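Local coordinates for protein alpha-galactosidase 1 (Saccharomyces cerevisiae, PDB 3LRK) that hydrolyses terminal, non-reducing alpha-D-galactose residues from alpha-galactosides such as galactose oligosaccharides, galactomannans and galactolipids, at residues T29-W34 with F182-N187; N36-A41 with N263-V268; M64-I69 with S311-N316; N295-K300 with L410-T415. The protein carries 1 engineered substitution. All coordinates share one frame; numbering follows the deposited sequence.

Contact 1 (T29-W34 with F182-N187); sequences TPQMGW and FYSLCN
Gln31 and Phe182 face each other across the core of the barrel, their CA atoms 8.8 Å apart, Gln31 just ahead of the first strand (32-35) and Phe182 on the fifth (182-185) of the eight-stranded TIM barrel. The two strands are not neighbours in the sheet, so side chains alone bridge the gap. Gln31 reaches out bent: chi1 of 70° sets CG between the backbone N and the carbonyl carbon, and a second bend of -88° brings the amide obliquely up to the CZ/CE1 end of the Phe182 ring. Gln31 CB lies 3.7 Å from Phe182 CZ, and Gln31 CD 3.4 Å from Phe182 CE1. The amide and ring planes stand 58° apart, a tilted approach and no stack. The Gln31 amide is fixed by its nitrogen: NE2 bonds to Tyr145 OH and Ser203 OG, on barrel strands flanking 182-185, while the Tyr145 ring also meets Phe182. Trimming Gln31 to an alanine would probably leave the Phe182 tip without its cover and deprive Tyr145 and Ser203 of a shared partner. The buried amide oxygen has no polar partner in the model; Gln31 OE1 instead presses obliquely on Phe182 CZ, at 3.1 Å.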
loop_
_atom_site.group_PDB
_atom_site.type_symbol
_atom_site.label_atom_id
_atom_site.label_comp_id
_atom_site.label_asym_id
_atom_site.label_seq_id
_atom_site.Cartn_x
_atom_site.Cartn_y
_atom_site.Cartn_z
ATOM N N THR A 29 27.355 -20.488 -5.048
ATOM C CA THR A 29 27.046 -20.439 -3.621
ATOM C C THR A 29 27.148 -18.947 -3.236
ATOM O O THR A 29 27.697 -18.158 -4.009
ATOM C CB THR A 29 28.078 -21.208 -2.793
ATOM O OG1 THR A 29 29.383 -20.653 -3.041
ATOM C CG2 THR A 29 28.057 -22.729 -3.128
ATOM N N PRO A 30 26.621 -18.556 -2.059
ATOM C CA PRO A 30 26.702 -17.149 -1.663
ATOM C C PRO A 30 28.159 -16.704 -1.522
ATOM O O PRO A 30 29.019 -17.527 -1.209
ATOM C CB PRO A 30 25.979 -17.130 -0.314
ATOM C CG PRO A 30 25.054 -18.300 -0.376
ATOM C CD PRO A 30 25.885 -19.347 -1.059
ATOM N N GLN A 31 28.433 -15.430 -1.791
ATOM C CA GLN A 31 29.804 -14.912 -1.693
ATOM C C GLN A 31 30.258 -14.801 -0.247
ATOM O O GLN A 31 29.443 -14.674 0.659
ATOM C CB GLN A 31 29.970 -13.572 -2.434
ATOM C CG GLN A 31 29.270 -12.371 -1.805
ATOM C CD GLN A 31 27.827 -12.201 -2.261
ATOM O OE1 GLN A 31 27.118 -13.189 -2.520
ATOM N NE2 GLN A 31 27.382 -10.941 -2.364
ATOM N N MET A 32 31.571 -14.881 -0.042
ATOM C CA MET A 32 32.166 -14.661 1.268
ATOM C C MET A 32 33.333 -13.700 1.102
ATOM O O MET A 32 34.037 -13.739 0.093
ATOM C CB MET A 32 32.684 -15.975 1.878
ATOM C CG MET A 32 31.617 -17.010 2.204
ATOM S SD MET A 32 32.333 -18.658 2.507
ATOM C CE MET A 32 33.130 -18.361 4.089
ATOM N N GLY A 33 33.535 -12.847 2.100
ATOM C CA GLY A 33 34.623 -11.894 2.047
ATOM C C GLY A 33 34.609 -10.891 3.175
ATOM O O GLY A 33 34.232 -11.213 4.292
ATOM N N TRP A 34 35.010 -9.667 2.859
ATOM C CA TRP A 34 35.127 -8.596 3.835
ATOM C C TRP A 34 34.924 -7.247 3.142
ATOM O O TRP A 34 35.309 -7.065 1.984
ATOM C CB TRP A 34 36.508 -8.666 4.503
ATOM C CG TRP A 34 36.879 -7.484 5.383
ATOM C CD1 TRP A 34 36.604 -7.335 6.715
ATOM C CD2 TRP A 34 37.615 -6.319 4.994
ATOM N NE1 TRP A 34 37.109 -6.140 7.175
ATOM C CE2 TRP A 34 37.737 -5.497 6.142
ATOM C CE3 TRP A 34 38.183 -5.882 3.786
ATOM C CZ2 TRP A 34 38.399 -4.263 6.118
ATOM C CZ3 TRP A 34 38.844 -4.647 3.765
ATOM C CH2 TRP A 34 38.946 -3.860 4.927
ATOM N N PHE A 182 31.165 -10.467 -10.375
ATOM C CA PHE A 182 30.104 -10.805 -9.446
ATOM C C PHE A 182 29.323 -9.518 -9.155
ATOM O O PHE A 182 29.890 -8.548 -8.645
ATOM C CB PHE A 182 30.718 -11.328 -8.142
ATOM C CG PHE A 182 29.721 -11.986 -7.206
ATOM C CD1 PHE A 182 28.767 -11.232 -6.522
ATOM C CD2 PHE A 182 29.754 -13.365 -7.009
ATOM C CE1 PHE A 182 27.872 -11.834 -5.668
ATOM C CE2 PHE A 182 28.865 -13.978 -6.149
ATOM C CZ PHE A 182 27.917 -13.214 -5.483
ATOM N N TYR A 183 28.027 -9.510 -9.480
ATOM C CA TYR A 183 27.232 -8.273 -9.388
ATOM C C TYR A 183 26.294 -8.302 -8.173
ATOM O O TYR A 183 25.329 -9.080 -8.123
ATOM C CB TYR A 183 26.486 -8.051 -10.716
ATOM C CG TYR A 183 25.689 -6.756 -10.866
ATOM C CD1 TYR A 183 26.174 -5.521 -10.402
ATOM C CD2 TYR A 183 24.461 -6.775 -11.530
ATOM C CE1 TYR A 183 25.412 -4.328 -10.575
ATOM C CE2 TYR A 183 23.712 -5.620 -11.715
ATOM C CZ TYR A 183 24.180 -4.408 -11.250
ATOM O OH TYR A 183 23.383 -3.301 -11.452
ATOM N N SER A 184 26.617 -7.459 -7.191
ATOM C CA SER A 184 25.928 -7.386 -5.910
ATOM C C SER A 184 25.057 -6.135 -5.858
ATOM O O SER A 184 25.560 -5.020 -5.865
ATOM C CB SER A 184 26.967 -7.374 -4.773
ATOM O OG SER A 184 26.438 -6.920 -3.536
ATOM N N LEU A 185 23.740 -6.330 -5.837
ATOM C CA LEU A 185 22.792 -5.214 -5.746
ATOM C C LEU A 185 22.685 -4.674 -4.330
ATOM O O LEU A 185 22.692 -5.432 -3.363
ATOM C CB LEU A 185 21.405 -5.669 -6.226
ATOM C CG LEU A 185 20.987 -5.484 -7.693
ATOM C CD1 LEU A 185 22.106 -5.643 -8.711
ATOM C CD2 LEU A 185 19.760 -6.321 -8.063
ATOM N N CYS A 186 22.585 -3.351 -4.209
ATOM C CA CYS A 186 22.390 -2.733 -2.908
ATOM C C CYS A 186 21.272 -1.704 -3.017
ATOM O O CYS A 186 21.522 -0.510 -2.933
ATOM C CB CYS A 186 23.689 -2.072 -2.412
ATOM S SG CYS A 186 23.634 -1.443 -0.703
ATOM N N ASN A 187 20.040 -2.181 -3.219
ATOM C CA ASN A 187 18.887 -1.300 -3.243
ATOM C C ASN A 187 17.906 -1.534 -2.093
ATOM O O ASN A 187 16.771 -1.061 -2.148
ATOM C CB ASN A 187 18.179 -1.328 -4.619
ATOM C CG ASN A 187 17.105 -2.404 -4.723
ATOM O OD1 ASN A 187 17.273 -3.523 -4.231
ATOM N ND2 ASN A 187 15.998 -2.070 -5.386
#

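Contact 2 (N36-A41 with N263-V268)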
loop_
_atom_site.group_PDB
_atom_site.type_symbol
_atom_site.label_atom_id
_atom_site.label_comp_id
_atom_site.label_asym_id
_atom_site.label_seq_id
_atom_site.Cartn_x
_atom_site.Cartn_y
_atom_site.Cartn_z
ATOM N N ASN A 36 35.273 -2.933 4.089
ATOM C CA ASN A 36 35.920 -2.006 5.030
ATOM C C ASN A 36 34.996 -1.010 5.735
ATOM O O ASN A 36 35.429 -0.307 6.657
ATOM C CB ASN A 36 37.009 -1.217 4.303
ATOM C CG ASN A 36 36.436 -0.256 3.271
ATOM O OD1 ASN A 36 36.063 0.884 3.584
ATOM N ND2 ASN A 36 36.357 -0.712 2.042
ATOM N N TRP A 37 33.738 -0.933 5.302
ATOM C CA TRP A 37 32.867 0.158 5.737
ATOM C C TRP A 37 32.622 0.223 7.254
ATOM O O TRP A 37 32.937 1.244 7.882
ATOM C CB TRP A 37 31.528 0.184 4.980
ATOM C CG TRP A 37 30.775 1.420 5.340
ATOM C CD1 TRP A 37 29.723 1.525 6.198
ATOM C CD2 TRP A 37 31.079 2.751 4.905
ATOM N NE1 TRP A 37 29.326 2.846 6.306
ATOM C CE2 TRP A 37 30.146 3.617 5.524
ATOM C CE3 TRP A 37 32.039 3.295 4.036
ATOM C CZ2 TRP A 37 30.148 4.998 5.305
ATOM C CZ3 TRP A 37 32.037 4.674 3.815
ATOM C CH2 TRP A 37 31.102 5.506 4.454
ATOM N N ASN A 38 32.065 -0.846 7.832
ATOM C CA ASN A 38 31.666 -0.834 9.251
ATOM C C ASN A 38 32.723 -0.243 10.175
ATOM O O ASN A 38 32.388 0.433 11.145
ATOM C CB ASN A 38 31.260 -2.224 9.750
ATOM C CG ASN A 38 29.893 -2.670 9.227
ATOM O OD1 ASN A 38 29.103 -1.862 8.724
ATOM N ND2 ASN A 38 29.611 -3.966 9.348
ATOM N N THR A 39 33.993 -0.462 9.846
ATOM C CA THR A 39 35.077 -0.147 10.771
ATOM C C THR A 39 36.024 0.956 10.297
ATOM O O THR A 39 36.769 1.513 11.114
ATOM C CB THR A 39 35.857 -1.437 11.210
ATOM O OG1 THR A 39 36.440 -2.087 10.070
ATOM C CG2 THR A 39 34.918 -2.421 11.922
ATOM N N PHE A 40 35.980 1.296 9.005
ATOM C CA PHE A 40 36.860 2.339 8.442
ATOM C C PHE A 40 36.174 3.521 7.729
ATOM O O PHE A 40 36.808 4.550 7.481
ATOM C CB PHE A 40 37.918 1.717 7.532
ATOM C CG PHE A 40 38.849 0.786 8.250
ATOM C CD1 PHE A 40 38.560 -0.577 8.341
ATOM C CD2 PHE A 40 40.005 1.275 8.865
ATOM C CE1 PHE A 40 39.415 -1.451 9.026
ATOM C CE2 PHE A 40 40.869 0.414 9.548
ATOM C CZ PHE A 40 40.569 -0.954 9.631
ATOM N N ALA A 41 34.889 3.367 7.407
ATOM C CA ALA A 41 34.130 4.390 6.673
ATOM C C ALA A 41 34.930 4.936 5.470
ATOM O O ALA A 41 35.493 4.141 4.717
ATOM C CB ALA A 41 33.657 5.506 7.615
ATOM N N ASN A 263 26.255 -7.008 5.678
ATOM C CA ASN A 263 27.481 -7.526 6.287
ATOM C C ASN A 263 27.260 -7.967 7.738
ATOM O O ASN A 263 26.455 -7.373 8.465
ATOM C CB ASN A 263 28.596 -6.488 6.241
ATOM C CG ASN A 263 28.880 -5.965 4.839
ATOM O OD1 ASN A 263 28.287 -6.399 3.836
ATOM N ND2 ASN A 263 29.801 -5.030 4.764
ATOM N N LEU A 264 27.980 -9.010 8.135
ATOM C CA LEU A 264 27.950 -9.541 9.496
ATOM C C LEU A 264 28.497 -8.542 10.505
ATOM O O LEU A 264 29.517 -7.890 10.260
ATOM C CB LEU A 264 28.754 -10.855 9.565
ATOM C CG LEU A 264 28.127 -12.011 8.778
ATOM C CD1 LEU A 264 29.149 -13.086 8.358
ATOM C CD2 LEU A 264 26.942 -12.617 9.554
ATOM N N GLU A 265 27.812 -8.437 11.638
ATOM C CA GLU A 265 28.195 -7.539 12.711
ATOM C C GLU A 265 28.980 -8.291 13.789
ATOM O O GLU A 265 29.291 -7.737 14.844
ATOM C CB GLU A 265 26.960 -6.862 13.306
ATOM C CG GLU A 265 26.196 -5.978 12.315
ATOM C CD GLU A 265 26.771 -4.574 12.179
ATOM O OE1 GLU A 265 27.899 -4.297 12.647
ATOM O OE2 GLU A 265 26.083 -3.728 11.585
ATOM N N VAL A 266 29.294 -9.555 13.507
ATOM C CA VAL A 266 30.161 -10.348 14.370
ATOM C C VAL A 266 31.487 -9.595 14.524
ATOM O O VAL A 266 32.103 -9.194 13.537
ATOM C CB VAL A 266 30.388 -11.778 13.804
ATOM C CG1 VAL A 266 31.334 -12.587 14.700
ATOM C CG2 VAL A 266 29.059 -12.517 13.645
ATOM N N GLY A 267 31.892 -9.372 15.771
ATOM C CA GLY A 267 33.119 -8.634 16.059
ATOM C C GLY A 267 32.973 -7.130 15.931
ATOM O O GLY A 267 33.970 -6.406 15.974
ATOM N N VAL A 268 31.737 -6.660 15.753
ATOM C CA VAL A 268 31.453 -5.223 15.691
ATOM C C VAL A 268 30.558 -4.833 16.869
ATOM O O VAL A 268 29.596 -5.532 17.193
ATOM C CB VAL A 268 30.768 -4.799 14.352
ATOM C CG1 VAL A 268 30.671 -3.269 14.239
ATOM C CG2 VAL A 268 31.506 -5.361 13.147
HETATM O O HOH W 1 27.181 -4.624 8.454
HETATM O O HOH W 2 31.809 -3.465 6.651
#
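Asn38 reaches across to Glu265 and Asn263, and nearly all of that reach is carried by its amide nitrogen. From CA its CB starts toward 263-268; CG then lies beside the backbone N (chi1 -74°), which carries the amide from the short helix 37-40 toward the loop. At the tip, Asn38 ND2 is 4.1 Å from Asn263 CB and 3.7 Å from Glu265 OE1, too far for a direct bond even though the amide and carboxylate planes are only 6° apart. Water does the joining. Asn38 ND2 donates a hydrogen bond to one water at 2.7 Å, and that water lies 2.8 Å from Asn263 O, with a weak, longer link to Glu265 OE2. A second water accepts from Asn38 N at 2.9 Å and from Asn263 ND2 at 3.2 Å, so backbone and side chain of Asn38 are each tied to Asn263. Beyond, a type II turn, closed by Val268 N to Glu265 O at 2.8 Å with Gly267 at positive phi, brings Val268 back toward the helix. The segments follow the first and seventh strands, at the C-terminal end of the TIM barrel that carries the active site, here with Asn263 near the substrate-binding Lys147 and Asp72.

Contact 3 (M64-I69 with S311-N316); sequences MGYKYI and SVIAIN
Tyr66 OH is hydrogen-bonded to the backbone O of Tyr307, and this hydroxyl oxygen also rests 3.8 Å from Ile313 CD1. The rest of the contact is greasy. Ile313, on helix 310-316, points at the run leading into strand 68-70, and its CG1 arm is stretched out (chi2 170°), so that CD1 leads. Two side chains receive this methyl. Met64 comes in at about a right angle, its chain turned at chi3 (71°) to bring its terminal CE within 3.7 Å of Ile313 CD1. On the ring, Tyr66 CE2 is 3.9 Å from Ile313 CD1, which approaches obliquely near the hydroxyl end. The other branch, Ile313 CG2, lies 4.2 Å from Met64 O, a carbonyl that itself bonds to Tyr428 OH. Phe280 of helix 273-285 and Met32 of the first barrel strand pack on both Tyr66 and Ile313. Shortening Ile313 to an alanine would probably open a gap beside the Tyr66 ring, leaving the Met64 methyl without its partner and freer to turn. Across the contact itself the grip is apolar: two methyls and a ring meet by van der Waals contact alone, while the buried tyrosine hydroxyl is satisfied by a backbone carbonyl on the barrel's outer helical layer.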
loop_
_atom_site.group_PDB
_atom_site.type_symbol
_atom_site.label_atom_id
_atom_site.label_comp_id
_atom_site.label_asym_id
_atom_site.label_seq_id
_atom_site.Cartn_x
_atom_site.Cartn_y
_atom_site.Cartn_z
ATOM N N MET A 64 39.142 -20.396 4.061
ATOM C CA MET A 64 37.811 -20.884 4.446
ATOM C C MET A 64 36.747 -20.430 3.441
ATOM O O MET A 64 35.620 -20.928 3.444
ATOM C CB MET A 64 37.424 -20.438 5.860
ATOM C CG MET A 64 38.341 -20.950 6.965
ATOM S SD MET A 64 37.566 -20.998 8.594
ATOM C CE MET A 64 36.428 -22.370 8.372
ATOM N N GLY A 65 37.120 -19.483 2.587
ATOM C CA GLY A 65 36.247 -19.035 1.517
ATOM C C GLY A 65 36.037 -17.537 1.506
ATOM O O GLY A 65 35.468 -17.014 0.552
ATOM N N TYR A 66 36.500 -16.849 2.552
ATOM C CA TYR A 66 36.382 -15.378 2.640
ATOM C C TYR A 66 37.369 -14.698 1.688
ATOM O O TYR A 66 38.426 -14.194 2.100
ATOM C CB TYR A 66 36.609 -14.878 4.068
ATOM C CG TYR A 66 35.608 -15.344 5.111
ATOM C CD1 TYR A 66 34.384 -14.682 5.295
ATOM C CD2 TYR A 66 35.897 -16.428 5.943
ATOM C CE1 TYR A 66 33.467 -15.107 6.292
ATOM C CE2 TYR A 66 34.990 -16.858 6.927
ATOM C CZ TYR A 66 33.786 -16.196 7.096
ATOM O OH TYR A 66 32.917 -16.624 8.082
ATOM N N LYS A 67 37.007 -14.673 0.412
ATOM C CA LYS A 67 37.965 -14.348 -0.651
ATOM C C LYS A 67 37.762 -13.018 -1.363
ATOM O O LYS A 67 38.674 -12.537 -2.035
ATOM C CB LYS A 67 38.045 -15.500 -1.662
ATOM C CG LYS A 67 38.925 -16.644 -1.144
ATOM C CD LYS A 67 39.016 -17.802 -2.114
ATOM C CE LYS A 67 39.959 -18.860 -1.579
ATOM N NZ LYS A 67 40.197 -19.933 -2.604
ATOM N N TYR A 68 36.571 -12.440 -1.226
ATOM C CA TYR A 68 36.300 -11.119 -1.792
ATOM C C TYR A 68 36.714 -10.023 -0.811
ATOM O O TYR A 68 36.171 -9.930 0.295
ATOM C CB TYR A 68 34.818 -10.972 -2.176
ATOM C CG TYR A 68 34.433 -11.717 -3.427
ATOM C CD1 TYR A 68 34.789 -11.234 -4.686
ATOM C CD2 TYR A 68 33.698 -12.900 -3.358
ATOM C CE1 TYR A 68 34.431 -11.923 -5.849
ATOM C CE2 TYR A 68 33.337 -13.595 -4.512
ATOM C CZ TYR A 68 33.702 -13.099 -5.750
ATOM O OH TYR A 68 33.349 -13.782 -6.884
ATOM N N ILE A 69 37.713 -9.241 -1.210
ATOM C CA ILE A 69 38.129 -8.032 -0.491
ATOM C C ILE A 69 37.413 -6.856 -1.143
ATOM O O ILE A 69 37.770 -6.421 -2.260
ATOM C CB ILE A 69 39.680 -7.830 -0.542
ATOM C CG1 ILE A 69 40.410 -9.048 0.053
ATOM C CG2 ILE A 69 40.090 -6.518 0.158
ATOM C CD1 ILE A 69 40.030 -9.375 1.526
ATOM N N SER A 311 31.701 -25.764 10.233
ATOM C CA SER A 311 30.423 -26.476 10.244
ATOM C C SER A 311 29.263 -25.579 9.794
ATOM O O SER A 311 28.349 -26.009 9.081
ATOM C CB SER A 311 30.149 -26.955 11.669
ATOM O OG SER A 311 29.374 -28.131 11.642
ATOM N N VAL A 312 29.303 -24.330 10.237
ATOM C CA VAL A 312 28.246 -23.373 9.920
ATOM C C VAL A 312 28.405 -22.824 8.493
ATOM O O VAL A 312 27.414 -22.674 7.765
ATOM C CB VAL A 312 28.168 -22.261 10.993
ATOM C CG1 VAL A 312 27.190 -21.160 10.592
ATOM C CG2 VAL A 312 27.767 -22.855 12.347
ATOM N N ILE A 313 29.644 -22.542 8.093
ATOM C CA ILE A 313 29.963 -22.136 6.714
ATOM C C ILE A 313 29.553 -23.209 5.690
ATOM O O ILE A 313 29.056 -22.888 4.599
ATOM C CB ILE A 313 31.465 -21.781 6.554
ATOM C CG1 ILE A 313 31.850 -20.620 7.481
ATOM C CG2 ILE A 313 31.808 -21.441 5.085
ATOM C CD1 ILE A 313 33.371 -20.364 7.576
ATOM N N ALA A 314 29.727 -24.479 6.060
ATOM C CA ALA A 314 29.347 -25.585 5.189
ATOM C C ALA A 314 27.834 -25.588 4.884
ATOM O O ALA A 314 27.431 -25.971 3.788
ATOM C CB ALA A 314 29.783 -26.917 5.792
ATOM N N ILE A 315 27.021 -25.161 5.852
ATOM C CA ILE A 315 25.578 -24.949 5.649
ATOM C C ILE A 315 25.346 -23.886 4.577
ATOM O O ILE A 315 24.580 -24.106 3.639
ATOM C CB ILE A 315 24.842 -24.527 6.958
ATOM C CG1 ILE A 315 24.947 -25.618 8.040
ATOM C CG2 ILE A 315 23.360 -24.156 6.682
ATOM C CD1 ILE A 315 24.427 -27.008 7.611
ATOM N N ASN A 316 26.017 -22.744 4.738
ATOM C CA ASN A 316 25.896 -21.604 3.835
ATOM C C ASN A 316 26.373 -21.942 2.435
ATOM O O ASN A 316 25.838 -21.443 1.451
ATOM C CB ASN A 316 26.696 -20.411 4.368
ATOM C CG ASN A 316 26.532 -19.164 3.506
ATOM O OD1 ASN A 316 27.421 -18.816 2.735
ATOM N ND2 ASN A 316 25.379 -18.507 3.616
#

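Contact 4 (N295-K300 with L410-T415); sequences NVNNLK and LGRNKT. With NAG (2-acetamido-2-deoxy-beta-D-glucopyranose), chain B.
A Schellman motif ends helix 403-410, in the C-terminal beta-sandwich domain, just where Leu410 meets Leu299 in the barrel loop 295-300. In that motif Arg412, at positive phi, is the C-prime residue, with Arg412 N bonded to Ile409 O and Asn413 N to Ala408 O. Leu410 points at the loop, and its CD1 lands on backbone, 3.3 Å from Leu299 O. The leucine side chains meet more loosely, Leu299 CD2 and Leu410 CD2 being 4.5 Å apart. Farther out, Asn297 ND2 comes to the edge of the guanidinium, 4.0 Å from Arg412 NH2; the two planes are nearly coplanar, 21° apart, but both atoms are donors, so they only lie near each other. Arg55 of helix 46-58 ties the segments together, bonding to Val296 O and to Leu410 O. The loop keeps its own shape: Asn295 OD1 accepts from Asn297 N at 3.0 Å in an Asx turn, the donor lying well above the carbonyl plane. Asn298 has CG anti to the backbone N (chi1 -162°), and its ND2 donates to O3 of a glycan N-acetylglucosamine at 2.8 Å, almost straight at 171°. Lys300, N-cap of helix 301-307, bonds through NZ to Ser303 OG and forms a salt bridge with Glu276. The whole is a surface junction between the TIM barrel and the C-terminal beta-sandwich domain of a GH27 enzyme, with an N-glycan laid against its barrel side.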
loop_
_atom_site.group_PDB
_atom_site.type_symbol
_atom_site.label_atom_id
_atom_site.label_comp_id
_atom_site.label_asym_id
_atom_site.label_seq_id
_atom_site.Cartn_x
_atom_site.Cartn_y
_atom_site.Cartn_z
ATOM N N ASN A 295 36.715 -5.302 11.953
ATOM C CA ASN A 295 38.110 -4.960 11.668
ATOM C C ASN A 295 38.932 -6.183 12.038
ATOM O O ASN A 295 39.020 -6.536 13.219
ATOM C CB ASN A 295 38.558 -3.746 12.498
ATOM C CG ASN A 295 40.034 -3.382 12.287
ATOM O OD1 ASN A 295 40.763 -4.044 11.544
ATOM N ND2 ASN A 295 40.469 -2.306 12.934
ATOM N N VAL A 296 39.512 -6.841 11.039
ATOM C CA VAL A 296 40.213 -8.109 11.273
ATOM C C VAL A 296 41.526 -7.926 12.058
ATOM O O VAL A 296 42.029 -8.877 12.658
ATOM C CB VAL A 296 40.435 -8.932 9.966
ATOM C CG1 VAL A 296 39.090 -9.380 9.368
ATOM C CG2 VAL A 296 41.250 -8.146 8.944
ATOM N N ASN A 297 42.055 -6.703 12.052
ATOM C CA ASN A 297 43.242 -6.354 12.846
ATOM C C ASN A 297 42.856 -5.823 14.228
ATOM O O ASN A 297 43.709 -5.413 15.015
ATOM C CB ASN A 297 44.125 -5.346 12.098
ATOM C CG ASN A 297 44.890 -5.979 10.942
ATOM O OD1 ASN A 297 44.578 -5.731 9.776
ATOM N ND2 ASN A 297 45.899 -6.799 11.260
ATOM N N ASN A 298 41.556 -5.835 14.506
ATOM C CA ASN A 298 41.028 -5.451 15.799
ATOM C C ASN A 298 39.812 -6.330 16.082
ATOM O O ASN A 298 38.707 -5.846 16.356
ATOM C CB ASN A 298 40.657 -3.962 15.791
ATOM C CG ASN A 298 40.518 -3.385 17.179
ATOM O OD1 ASN A 298 40.827 -4.042 18.176
ATOM N ND2 ASN A 298 40.061 -2.139 17.255
ATOM N N LEU A 299 40.037 -7.637 15.979
ATOM C CA LEU A 299 38.998 -8.638 16.104
ATOM C C LEU A 299 39.251 -9.460 17.368
ATOM O O LEU A 299 40.356 -9.991 17.552
ATOM C CB LEU A 299 39.009 -9.543 14.866
ATOM C CG LEU A 299 38.044 -10.731 14.775
ATOM C CD1 LEU A 299 36.594 -10.259 14.694
ATOM C CD2 LEU A 299 38.386 -11.593 13.578
ATOM N N LYS A 300 38.237 -9.557 18.227
ATOM C CA LYS A 300 38.355 -10.331 19.460
ATOM C C LYS A 300 38.225 -11.834 19.217
ATOM O O LYS A 300 37.690 -12.262 18.183
ATOM C CB LYS A 300 37.398 -9.837 20.553
ATOM C CG LYS A 300 35.911 -10.111 20.346
ATOM C CD LYS A 300 35.100 -9.409 21.433
ATOM C CE LYS A 300 33.664 -9.885 21.484
ATOM N NZ LYS A 300 32.916 -9.515 20.231
ATOM N N LEU A 410 45.283 -14.964 16.920
ATOM C CA LEU A 410 45.168 -13.516 16.704
ATOM C C LEU A 410 46.399 -12.731 17.156
ATOM O O LEU A 410 46.731 -11.705 16.560
ATOM C CB LEU A 410 43.925 -12.953 17.390
ATOM C CG LEU A 410 42.572 -13.361 16.801
ATOM C CD1 LEU A 410 41.487 -13.109 17.828
ATOM C CD2 LEU A 410 42.279 -12.650 15.477
ATOM N N GLY A 411 47.055 -13.212 18.213
ATOM C CA GLY A 411 48.267 -12.575 18.746
ATOM C C GLY A 411 49.544 -12.992 18.035
ATOM O O GLY A 411 50.648 -12.629 18.464
ATOM N N ARG A 412 49.381 -13.752 16.949
ATOM C CA ARG A 412 50.478 -14.261 16.111
ATOM C C ARG A 412 51.458 -15.172 16.865
ATOM O O ARG A 412 52.645 -15.230 16.544
ATOM C CB ARG A 412 51.220 -13.118 15.396
ATOM C CG ARG A 412 50.319 -12.154 14.640
ATOM C CD ARG A 412 51.060 -10.875 14.297
ATOM N NE ARG A 412 50.220 -9.694 14.500
ATOM C CZ ARG A 412 49.428 -9.158 13.577
ATOM N NH1 ARG A 412 49.354 -9.685 12.360
ATOM N NH2 ARG A 412 48.706 -8.085 13.874
ATOM N N ASN A 413 50.947 -15.889 17.860
ATOM C CA ASN A 413 51.743 -16.863 18.594
ATOM C C ASN A 413 51.494 -18.293 18.108
ATOM O O ASN A 413 52.340 -19.177 18.290
ATOM C CB ASN A 413 51.507 -16.720 20.103
ATOM C CG ASN A 413 52.142 -15.450 20.675
ATOM O OD1 ASN A 413 53.354 -15.234 20.558
ATOM N ND2 ASN A 413 51.322 -14.607 21.300
ATOM N N LYS A 414 50.330 -18.498 17.488
ATOM C CA LYS A 414 49.956 -19.768 16.861
ATOM C C LYS A 414 49.503 -19.546 15.420
ATOM O O LYS A 414 48.942 -18.499 15.098
ATOM C CB LYS A 414 48.835 -20.451 17.644
ATOM C CG LYS A 414 49.322 -21.325 18.782
ATOM C CD LYS A 414 48.242 -22.276 19.272
ATOM C CE LYS A 414 48.795 -23.202 20.348
ATOM N NZ LYS A 414 47.806 -24.239 20.761
ATOM N N THR A 415 49.755 -20.531 14.559
ATOM C CA THR A 415 49.297 -20.483 13.168
ATOM C C THR A 415 47.911 -21.112 13.049
ATOM O O THR A 415 47.583 -22.052 13.780
ATOM C CB THR A 415 50.252 -21.223 12.198
ATOM O OG1 THR A 415 50.346 -22.606 12.574
ATOM C CG2 THR A 415 51.641 -20.584 12.205
HETATM C C1 NAG B . 37.100 -2.356 21.664
HETATM C C2 NAG B . 37.881 -1.437 20.715
HETATM C C3 NAG B . 39.338 -1.888 20.531
HETATM C C4 NAG B . 40.029 -2.139 21.871
HETATM C C5 NAG B . 39.144 -2.980 22.800
HETATM C C6 NAG B . 39.738 -3.045 24.206
HETATM C C7 NAG B . 37.013 -0.110 18.864
HETATM C C8 NAG B . 36.497 -0.117 17.454
HETATM N N2 NAG B . 37.217 -1.302 19.426
HETATM O O3 NAG B . 40.061 -0.907 19.819
HETATM O O4 NAG B . 41.270 -2.778 21.650
HETATM O O5 NAG B . 37.822 -2.458 22.884
HETATM O O6 NAG B . 40.232 -4.345 24.438
HETATM O O7 NAG B . 37.231 0.958 19.442
#

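How the contacts relate
Contacts 1, 2 and 3 lie within the TIM barrel, and contact 4 joins it to the C-terminal beta-sandwich domain. Contacts 1 and 3 share neighbouring strands, with a probable hydrogen bond from Trp34 N to Tyr68 O at 2.8 Å; their centres are 13 Å apart. Trp34 also packs on contact 2, its CZ2 4.2 Å from Phe40 CE1, and on contact 4 through Val296. Contacts 2 and 4 touch at Thr39 CG2 and Asn295 N, 3.4 Å apart, and their Gly267 and Asn298 line one glycan pocket. The substrate-binding Lys147 side chain lies near contacts 1 and 2, about 4 Å from that of Ser184 and 5 Å from that of Asn263. Contact 3 lies away from both sites.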